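Local coordinates for lipid-transfer protein (Thermomonospora curvata, PDB 6OK1) that is a thiolase-fold lipid-transfer protein that assembles with a second copy of itself and with another protein, at residues 148-159 / 297-306; 251-259 / 376-384. All coordinates share one frame; numbering follows the deposited sequence.

Contact 1 of 2, residues 148-159 / 297-306; sequences PAQWVAMFARRY and FTPLVLPQLE
Y159, V152 and F297 carry this meeting of helix 148-163 with the turn that leads into helix 301-307, joining the N-terminal and C-terminal halves of a thiolase fold. The short axes of 148-159 and 301-306 come within 11.6 Å and cross at 64°, and side chains of F297, P299 and L300 fill much of the gap beside them. The F297 ring lies beside the first turn of helix 148-163: its CE1 approaches A149 CB at 3.5 Å, while CE2 meets P148 CB. V152 divides its branches. CG1, anti to the backbone N, reaches F297 CB and L300 CG, whereas CG2 presses obliquely on the ring at CD2, 3.6 Å away. One helical turn on, the small A156 lets the turn come close, with its CB 3.7 Å from P299 CB; L209 of strand 209-210 packs on both residues. L300 leans its CD2 to F155 CB. Y159 swings out with CG anti to the backbone N (chi1 -178°), and its long ring spans the gap to helix 301-307, crossing L302 at about a right angle so that CE1 meets L302 CD2 at 3.8 Å. E306 comes from the opposite direction on an extended chain, its carboxylate turned 30° from the ring plane. This carboxylate is buried but well satisfied: OE1 accepts from G314 N, and OE2, besides the tyrosine, from A316 N. Y159 OH donates to E306 OE2 over 2.6 Å, arriving on the syn side, tilted from the carboxylate plane.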
loop_
_atom_site.group_PDB
_atom_site.type_symbol
_atom_site.label_atom_id
_atom_site.label_comp_id
_atom_site.label_asym_id
_atom_site.label_seq_id
_atom_site.Cartn_x
_atom_site.Cartn_y
_atom_site.Cartn_z
ATOM N N PRO A 148 7.899 18.516 6.654
ATOM C CA PRO A 148 6.668 18.888 5.942
ATOM C C PRO A 148 6.345 20.351 6.042
ATOM O O PRO A 148 5.873 20.923 5.062
ATOM C CB PRO A 148 5.593 18.028 6.610
ATOM C CG PRO A 148 6.347 16.807 7.102
ATOM C CD PRO A 148 7.699 17.327 7.524
ATOM N N ALA A 149 6.601 20.985 7.185
ATOM C CA ALA A 149 6.358 22.416 7.281
ATOM C C ALA A 149 7.179 23.179 6.255
ATOM O O ALA A 149 6.681 24.125 5.627
ATOM C CB ALA A 149 6.692 22.922 8.673
ATOM N N GLN A 150 8.442 22.796 6.080
ATOM C CA GLN A 150 9.283 23.487 5.108
ATOM C C GLN A 150 8.808 23.206 3.695
ATOM O O GLN A 150 8.821 24.097 2.835
ATOM C CB GLN A 150 10.728 23.048 5.277
ATOM C CG GLN A 150 11.339 23.476 6.628
ATOM C CD GLN A 150 12.583 22.699 6.997
ATOM O OE1 GLN A 150 12.930 21.691 6.356
ATOM N NE2 GLN A 150 13.266 23.153 8.055
ATOM N N TRP A 151 8.393 21.964 3.433
ATOM C CA TRP A 151 7.912 21.646 2.095
ATOM C C TRP A 151 6.699 22.495 1.741
ATOM O O TRP A 151 6.580 22.960 0.605
ATOM C CB TRP A 151 7.602 20.138 1.969
ATOM C CG TRP A 151 8.775 19.294 2.195
ATOM C CD1 TRP A 151 10.060 19.620 1.951
ATOM C CD2 TRP A 151 8.797 17.976 2.792
ATOM N NE1 TRP A 151 10.897 18.591 2.357
ATOM C CE2 TRP A 151 10.142 17.574 2.861
ATOM C CE3 TRP A 151 7.800 17.107 3.263
ATOM C CZ2 TRP A 151 10.531 16.355 3.390
ATOM C CZ3 TRP A 151 8.181 15.887 3.780
ATOM C CH2 TRP A 151 9.541 15.528 3.852
ATOM N N VAL A 152 5.798 22.714 2.709
ATOM C CA VAL A 152 4.609 23.529 2.497
ATOM C C VAL A 152 4.996 24.993 2.385
ATOM O O VAL A 152 4.426 25.747 1.582
ATOM C CB VAL A 152 3.586 23.302 3.634
ATOM C CG1 VAL A 152 2.439 24.330 3.568
ATOM C CG2 VAL A 152 3.008 21.870 3.572
ATOM N N ALA A 153 5.967 25.418 3.190
ATOM C CA ALA A 153 6.365 26.822 3.206
ATOM C C ALA A 153 6.859 27.274 1.850
ATOM O O ALA A 153 6.639 28.430 1.465
ATOM C CB ALA A 153 7.429 27.038 4.257
ATOM N N MET A 154 7.488 26.374 1.085
ATOM C CA MET A 154 7.977 26.742 -0.235
ATOM C C MET A 154 6.839 27.144 -1.166
ATOM O O MET A 154 6.963 28.116 -1.938
ATOM C CB MET A 154 8.785 25.583 -0.826
ATOM C CG MET A 154 9.616 25.984 -2.037
ATOM S SD MET A 154 11.009 27.038 -1.653
ATOM C CE MET A 154 12.158 25.813 -1.023
ATOM N N PHE A 155 5.703 26.447 -1.081
ATOM C CA PHE A 155 4.515 26.841 -1.830
ATOM C C PHE A 155 3.918 28.134 -1.286
ATOM O O PHE A 155 3.526 29.028 -2.046
ATOM C CB PHE A 155 3.440 25.755 -1.756
ATOM C CG PHE A 155 3.813 24.463 -2.419
ATOM C CD1 PHE A 155 4.077 24.416 -3.795
ATOM C CD2 PHE A 155 3.847 23.281 -1.697
ATOM C CE1 PHE A 155 4.400 23.228 -4.407
ATOM C CE2 PHE A 155 4.145 22.070 -2.323
ATOM C CZ PHE A 155 4.418 22.055 -3.680
ATOM N N ALA A 156 3.770 28.213 0.032
ATOM C CA ALA A 156 3.092 29.361 0.632
ATOM C C ALA A 156 3.792 30.673 0.275
ATOM O O ALA A 156 3.136 31.681 -0.026
ATOM C CB ALA A 156 3.035 29.164 2.146
ATOM N N ARG A 157 5.123 30.679 0.286
ATOM C CA ARG A 157 5.849 31.912 -0.013
ATOM C C ARG A 157 5.556 32.381 -1.423
ATOM O O ARG A 157 5.445 33.584 -1.671
ATOM C CB ARG A 157 7.356 31.715 0.157
ATOM C CG ARG A 157 8.193 32.976 -0.111
ATOM C CD ARG A 157 7.927 34.080 0.949
ATOM N NE ARG A 157 8.603 35.351 0.655
ATOM C CZ ARG A 157 8.170 36.277 -0.205
ATOM N NH1 ARG A 157 7.043 36.106 -0.900
ATOM N NH2 ARG A 157 8.883 37.396 -0.380
ATOM N N ARG A 158 5.458 31.446 -2.369
ATOM C CA ARG A 158 5.159 31.824 -3.747
ATOM C C ARG A 158 3.711 32.280 -3.896
ATOM O O ARG A 158 3.412 33.199 -4.674
ATOM C CB ARG A 158 5.463 30.652 -4.681
ATOM C CG ARG A 158 5.283 31.005 -6.175
ATOM C CD ARG A 158 6.428 31.859 -6.707
ATOM N NE ARG A 158 6.073 32.404 -8.027
ATOM C CZ ARG A 158 6.920 33.038 -8.827
ATOM N NH1 ARG A 158 8.192 33.192 -8.479
ATOM N NH2 ARG A 158 6.491 33.512 -9.999
ATOM N N TYR A 159 2.796 31.665 -3.151
ATOM C CA TYR A 159 1.398 32.098 -3.187
ATOM C C TYR A 159 1.262 33.531 -2.663
ATOM O O TYR A 159 0.509 34.348 -3.224
ATOM C CB TYR A 159 0.549 31.118 -2.376
ATOM C CG TYR A 159 -0.935 31.428 -2.370
ATOM C CD1 TYR A 159 -1.458 32.331 -1.468
ATOM C CD2 TYR A 159 -1.801 30.807 -3.247
ATOM C CE1 TYR A 159 -2.802 32.635 -1.461
ATOM C CE2 TYR A 159 -3.156 31.107 -3.250
ATOM C CZ TYR A 159 -3.648 32.030 -2.351
ATOM O OH TYR A 159 -4.996 32.356 -2.297
ATOM N N PHE A 297 -1.425 22.010 7.747
ATOM C CA PHE A 297 -0.828 23.340 7.697
ATOM C C PHE A 297 -1.865 24.281 7.106
ATOM O O PHE A 297 -2.589 23.913 6.176
ATOM C CB PHE A 297 0.454 23.342 6.844
ATOM C CG PHE A 297 1.521 22.446 7.386
ATOM C CD1 PHE A 297 2.319 22.856 8.442
ATOM C CD2 PHE A 297 1.700 21.171 6.870
ATOM C CE1 PHE A 297 3.286 22.016 8.961
ATOM C CE2 PHE A 297 2.663 20.340 7.394
ATOM C CZ PHE A 297 3.457 20.764 8.424
ATOM N N THR A 298 -1.926 25.495 7.607
ATOM C CA THR A 298 -2.957 26.411 7.146
ATOM C C THR A 298 -2.849 26.914 5.714
ATOM O O THR A 298 -3.882 27.203 5.111
ATOM C CB THR A 298 -2.983 27.638 8.045
ATOM O OG1 THR A 298 -1.665 28.208 8.083
ATOM C CG2 THR A 298 -3.501 27.266 9.452
ATOM N N PRO A 299 -1.655 27.148 5.154
ATOM C CA PRO A 299 -1.625 27.955 3.920
ATOM C C PRO A 299 -2.294 27.301 2.741
ATOM O O PRO A 299 -2.817 28.017 1.884
ATOM C CB PRO A 299 -0.134 28.163 3.661
ATOM C CG PRO A 299 0.493 28.019 5.029
ATOM C CD PRO A 299 -0.301 26.949 5.706
ATOM N N LEU A 300 -2.257 25.972 2.631
ATOM C CA LEU A 300 -2.826 25.340 1.453
ATOM C C LEU A 300 -4.341 25.258 1.519
ATOM O O LEU A 300 -4.960 24.784 0.570
ATOM C CB LEU A 300 -2.228 23.942 1.249
ATOM C CG LEU A 300 -0.703 23.931 1.037
ATOM C CD1 LEU A 300 -0.144 22.520 0.820
ATOM C CD2 LEU A 300 -0.302 24.812 -0.121
ATOM N N VAL A 301 -4.950 25.732 2.603
ATOM C CA VAL A 301 -6.405 25.861 2.597
ATOM C C VAL A 301 -6.840 26.875 1.558
ATOM O O VAL A 301 -7.906 26.723 0.947
ATOM C CB VAL A 301 -6.907 26.221 4.002
ATOM C CG1 VAL A 301 -8.417 26.563 3.980
ATOM C CG2 VAL A 301 -6.655 25.058 4.958
ATOM N N LEU A 302 -6.033 27.930 1.327
ATOM C CA LEU A 302 -6.442 28.983 0.421
ATOM C C LEU A 302 -6.528 28.477 -1.026
ATOM O O LEU A 302 -7.575 28.633 -1.644
ATOM C CB LEU A 302 -5.523 30.203 0.560
ATOM C CG LEU A 302 -5.876 31.174 1.696
ATOM C CD1 LEU A 302 -5.605 30.550 3.055
ATOM C CD2 LEU A 302 -5.082 32.470 1.607
ATOM N N PRO A 303 -5.472 27.872 -1.574
ATOM C CA PRO A 303 -5.629 27.337 -2.942
ATOM C C PRO A 303 -6.654 26.218 -3.042
ATOM O O PRO A 303 -7.230 26.031 -4.119
ATOM C CB PRO A 303 -4.209 26.864 -3.299
ATOM C CG PRO A 303 -3.486 26.720 -1.955
ATOM C CD PRO A 303 -4.087 27.809 -1.104
ATOM N N GLN A 304 -6.924 25.477 -1.963
ATOM C CA GLN A 304 -7.990 24.486 -2.019
ATOM C C GLN A 304 -9.318 25.146 -2.358
ATOM O O GLN A 304 -10.071 24.653 -3.204
ATOM C CB GLN A 304 -8.110 23.745 -0.700
ATOM C CG GLN A 304 -7.073 22.675 -0.487
ATOM C CD GLN A 304 -7.379 21.923 0.766
ATOM O OE1 GLN A 304 -8.291 21.089 0.801
ATOM N NE2 GLN A 304 -6.679 22.266 1.829
ATOM N N LEU A 305 -9.624 26.267 -1.705
ATOM C CA LEU A 305 -10.886 26.952 -1.992
ATOM C C LEU A 305 -10.971 27.356 -3.457
ATOM O O LEU A 305 -12.042 27.285 -4.087
ATOM C CB LEU A 305 -11.029 28.174 -1.078
ATOM C CG LEU A 305 -11.269 27.861 0.405
ATOM C CD1 LEU A 305 -10.919 29.064 1.277
ATOM C CD2 LEU A 305 -12.733 27.410 0.627
ATOM N N GLU A 306 -9.849 27.773 -4.016
ATOM C CA GLU A 306 -9.808 28.197 -5.406
ATOM C C GLU A 306 -9.914 27.013 -6.360
ATOM O O GLU A 306 -10.663 27.068 -7.348
ATOM C CB GLU A 306 -8.537 29.003 -5.625
ATOM C CG GLU A 306 -8.505 30.212 -4.704
ATOM C CD GLU A 306 -7.172 30.926 -4.676
ATOM O OE1 GLU A 306 -6.319 30.604 -5.520
ATOM O OE2 GLU A 306 -6.993 31.841 -3.848
#

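Contact 2 of 2, residues 251-259 / 376-384; sequences YDQHMMTSY and AGTGVPTSG
M256, V380 and Q253 have the most surface buried where two segments of the thiolase fold's C-terminal half meet: the loop 251-259 and the turn that enters strand 382-388. M256 bends at chi2 and chi3 (-65° and -68°), folding its thioether back so that SD lies 3.6 Å from V380 CG1 and 3.4 Å from T378 O. Beyond, M256 packs on W151 and V152 of helix 148-163. Q253 crosses P381 obliquely, its CG 3.9 Å from P381 CG. Bent at chi2, it turns its amide back to its own loop, where NE2 donates to H254 O in the carbonyl plane at 3.2 Å, nearly straight at 165°. OE1 accepts from R261 NH2 and G250 N, and NE2 donates to E269 OE2 as well; together these bonds hold the amide's rotation. I62 of the second subunit packs on this side chain. G379 lacks a CB, which would clash with M256 SD, and its positive phi would in addition jam a CB against the carbonyl O before it. Its own carbonyl takes a weak bond from M256 N at 2.9 Å. A water adds a second link, accepting from S258 N and donating to G379 O over 2.8 Å.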
loop_
_atom_site.group_PDB
_atom_site.type_symbol
_atom_site.label_atom_id
_atom_site.label_comp_id
_atom_site.label_asym_id
_atom_site.label_seq_id
_atom_site.Cartn_x
_atom_site.Cartn_y
_atom_site.Cartn_z
ATOM N N TYR A 251 -0.030 16.500 -13.172
ATOM C CA TYR A 251 1.153 16.484 -14.012
ATOM C C TYR A 251 2.388 16.795 -13.177
ATOM O O TYR A 251 2.368 17.695 -12.335
ATOM C CB TYR A 251 0.994 17.515 -15.125
ATOM C CG TYR A 251 2.226 17.687 -15.956
ATOM C CD1 TYR A 251 2.569 16.744 -16.910
ATOM C CD2 TYR A 251 3.058 18.781 -15.788
ATOM C CE1 TYR A 251 3.700 16.879 -17.673
ATOM C CE2 TYR A 251 4.194 18.931 -16.557
ATOM C CZ TYR A 251 4.508 17.971 -17.495
ATOM O OH TYR A 251 5.633 18.104 -18.273
ATOM N N ASP A 252 3.466 16.047 -13.412
ATOM C CA ASP A 252 4.709 16.197 -12.663
ATOM C C ASP A 252 4.463 16.284 -11.156
ATOM O O ASP A 252 4.883 17.211 -10.476
ATOM C CB ASP A 252 5.482 17.426 -13.150
ATOM C CG ASP A 252 6.911 17.398 -12.717
ATOM O OD1 ASP A 252 7.406 16.273 -12.527
ATOM O OD2 ASP A 252 7.541 18.478 -12.575
ATOM N N GLN A 253 3.770 15.275 -10.635
ATOM C CA GLN A 253 3.488 15.191 -9.217
ATOM C C GLN A 253 4.676 14.625 -8.449
ATOM O O GLN A 253 5.242 13.593 -8.830
ATOM C CB GLN A 253 2.279 14.300 -9.004
ATOM C CG GLN A 253 1.816 14.271 -7.564
ATOM C CD GLN A 253 1.051 15.504 -7.163
ATOM O OE1 GLN A 253 0.115 15.913 -7.836
ATOM N NE2 GLN A 253 1.439 16.091 -6.012
ATOM N N HIS A 254 5.036 15.291 -7.343
ATOM C CA HIS A 254 6.028 14.808 -6.381
ATOM C C HIS A 254 5.358 14.675 -5.016
ATOM O O HIS A 254 4.237 15.123 -4.804
ATOM C CB HIS A 254 7.244 15.754 -6.331
ATOM C CG HIS A 254 7.964 15.852 -7.631
ATOM N ND1 HIS A 254 9.170 15.232 -7.871
ATOM C CD2 HIS A 254 7.617 16.451 -8.791
ATOM C CE1 HIS A 254 9.545 15.460 -9.118
ATOM N NE2 HIS A 254 8.614 16.199 -9.701
ATOM N N MET A 255 6.059 14.036 -4.093
ATOM C CA MET A 255 5.581 13.860 -2.724
ATOM C C MET A 255 5.955 15.101 -1.927
ATOM O O MET A 255 7.108 15.253 -1.489
ATOM C CB MET A 255 6.197 12.616 -2.099
ATOM C CG MET A 255 5.787 12.387 -0.649
ATOM S SD MET A 255 4.182 11.596 -0.539
ATOM C CE MET A 255 4.736 9.888 -0.710
ATOM N N MET A 256 4.993 16.005 -1.787
ATOM C CA MET A 256 5.044 17.266 -1.056
ATOM C C MET A 256 5.903 18.325 -1.714
ATOM O O MET A 256 5.953 19.443 -1.197
ATOM C CB MET A 256 5.535 17.081 0.387
ATOM C CG MET A 256 4.608 16.215 1.192
ATOM S SD MET A 256 3.001 17.001 1.389
ATOM C CE MET A 256 3.422 18.383 2.441
ATOM N N THR A 257 6.540 18.041 -2.844
ATOM C CA THR A 257 7.562 18.936 -3.379
ATOM C C THR A 257 7.426 19.127 -4.894
ATOM O O THR A 257 8.432 19.147 -5.619
ATOM C CB THR A 257 8.960 18.429 -3.042
ATOM O OG1 THR A 257 9.164 17.108 -3.550
ATOM C CG2 THR A 257 9.172 18.403 -1.537
ATOM N N SER A 258 6.190 19.298 -5.378
ATOM C CA SER A 258 5.944 19.517 -6.814
ATOM C C SER A 258 6.268 20.969 -7.176
ATOM O O SER A 258 5.394 21.800 -7.442
ATOM C CB SER A 258 4.516 19.171 -7.187
ATOM O OG SER A 258 4.174 17.871 -6.716
ATOM N N TYR A 259 7.560 21.239 -7.230
ATOM C CA TYR A 259 8.110 22.582 -7.350
ATOM C C TYR A 259 8.526 22.927 -8.774
ATOM O O TYR A 259 9.119 23.996 -8.999
ATOM C CB TYR A 259 9.345 22.703 -6.457
ATOM C CG TYR A 259 9.140 22.536 -4.959
ATOM C CD1 TYR A 259 7.963 22.905 -4.330
ATOM C CD2 TYR A 259 10.157 22.030 -4.188
ATOM C CE1 TYR A 259 7.810 22.766 -2.954
ATOM C CE2 TYR A 259 10.014 21.880 -2.812
ATOM C CZ TYR A 259 8.842 22.240 -2.211
ATOM O OH TYR A 259 8.749 22.099 -0.856
ATOM N N ALA A 376 -8.678 15.489 1.234
ATOM C CA ALA A 376 -7.590 14.784 1.894
ATOM C C ALA A 376 -6.282 15.584 1.790
ATOM O O ALA A 376 -6.298 16.792 1.523
ATOM C CB ALA A 376 -7.493 13.381 1.299
ATOM N N GLY A 377 -5.157 14.909 2.026
ATOM C CA GLY A 377 -3.899 15.602 2.257
ATOM C C GLY A 377 -3.457 16.438 1.066
ATOM O O GLY A 377 -3.633 16.056 -0.089
ATOM N N THR A 378 -2.835 17.579 1.367
ATOM C CA THR A 378 -2.407 18.527 0.357
ATOM C C THR A 378 -0.893 18.479 0.157
ATOM O O THR A 378 -0.110 18.252 1.098
ATOM C CB THR A 378 -2.865 19.934 0.753
ATOM O OG1 THR A 378 -2.519 20.161 2.116
ATOM C CG2 THR A 378 -4.360 20.049 0.641
ATOM N N GLY A 379 -0.481 18.694 -1.094
ATOM C CA GLY A 379 0.899 18.554 -1.489
ATOM C C GLY A 379 1.264 17.180 -1.993
ATOM O O GLY A 379 2.390 16.983 -2.454
ATOM N N VAL A 380 0.329 16.242 -1.928
ATOM C CA VAL A 380 0.554 14.849 -2.314
ATOM C C VAL A 380 -0.572 14.440 -3.257
ATOM O O VAL A 380 -1.630 15.072 -3.299
ATOM C CB VAL A 380 0.565 13.911 -1.080
ATOM C CG1 VAL A 380 1.847 14.025 -0.284
ATOM C CG2 VAL A 380 -0.657 14.177 -0.185
ATOM N N PRO A 381 -0.394 13.340 -3.974
ATOM C CA PRO A 381 -1.570 12.690 -4.568
ATOM C C PRO A 381 -2.657 12.595 -3.521
ATOM O O PRO A 381 -2.415 12.162 -2.383
ATOM C CB PRO A 381 -1.042 11.314 -4.956
ATOM C CG PRO A 381 0.386 11.509 -5.176
ATOM C CD PRO A 381 0.825 12.558 -4.164
ATOM N N THR A 382 -3.866 12.985 -3.910
ATOM C CA THR A 382 -4.879 13.295 -2.929
ATOM C C THR A 382 -6.221 12.720 -3.362
ATOM O O THR A 382 -6.318 11.898 -4.284
ATOM C CB THR A 382 -4.876 14.818 -2.667
ATOM O OG1 THR A 382 -5.688 15.116 -1.528
ATOM C CG2 THR A 382 -5.348 15.636 -3.864
ATOM N N SER A 383 -7.254 13.128 -2.646
ATOM C CA SER A 383 -8.596 12.575 -2.813
ATOM C C SER A 383 -9.617 13.501 -2.171
ATOM O O SER A 383 -9.277 14.433 -1.443
ATOM C CB SER A 383 -8.675 11.144 -2.225
ATOM O OG SER A 383 -8.205 11.090 -0.885
ATOM N N GLY A 384 -10.892 13.230 -2.454
ATOM C CA GLY A 384 -11.978 14.019 -1.905
ATOM C C GLY A 384 -13.257 13.220 -1.913
ATOM O O GLY A 384 -13.368 12.193 -2.596
HETATM O O HOH W 1 3.395 18.800 -4.291
#

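After four strands of the sheet and their helices, the chain makes helix 148-163, half of contact 1, then passes through strands 219-228 and 240-248 to the loop 251-259 of contact 2. Next come 297-306, closing a loop of 137 residues back onto that helix, and 376-384, closing one of 116 onto 251-259. The segments alternate, so the two closures cross. Contact 1 ties the N-terminal half to the C-terminal one, whereas contact 2 stays within the latter, joining a loop to the turn that enters strand 382-388 of the central sheet. Their centres are 12 Å apart and they touch directly: Y259 OH lies 2.8 Å from W151 O, a probable hydrogen bond, and Q304 packs on T378.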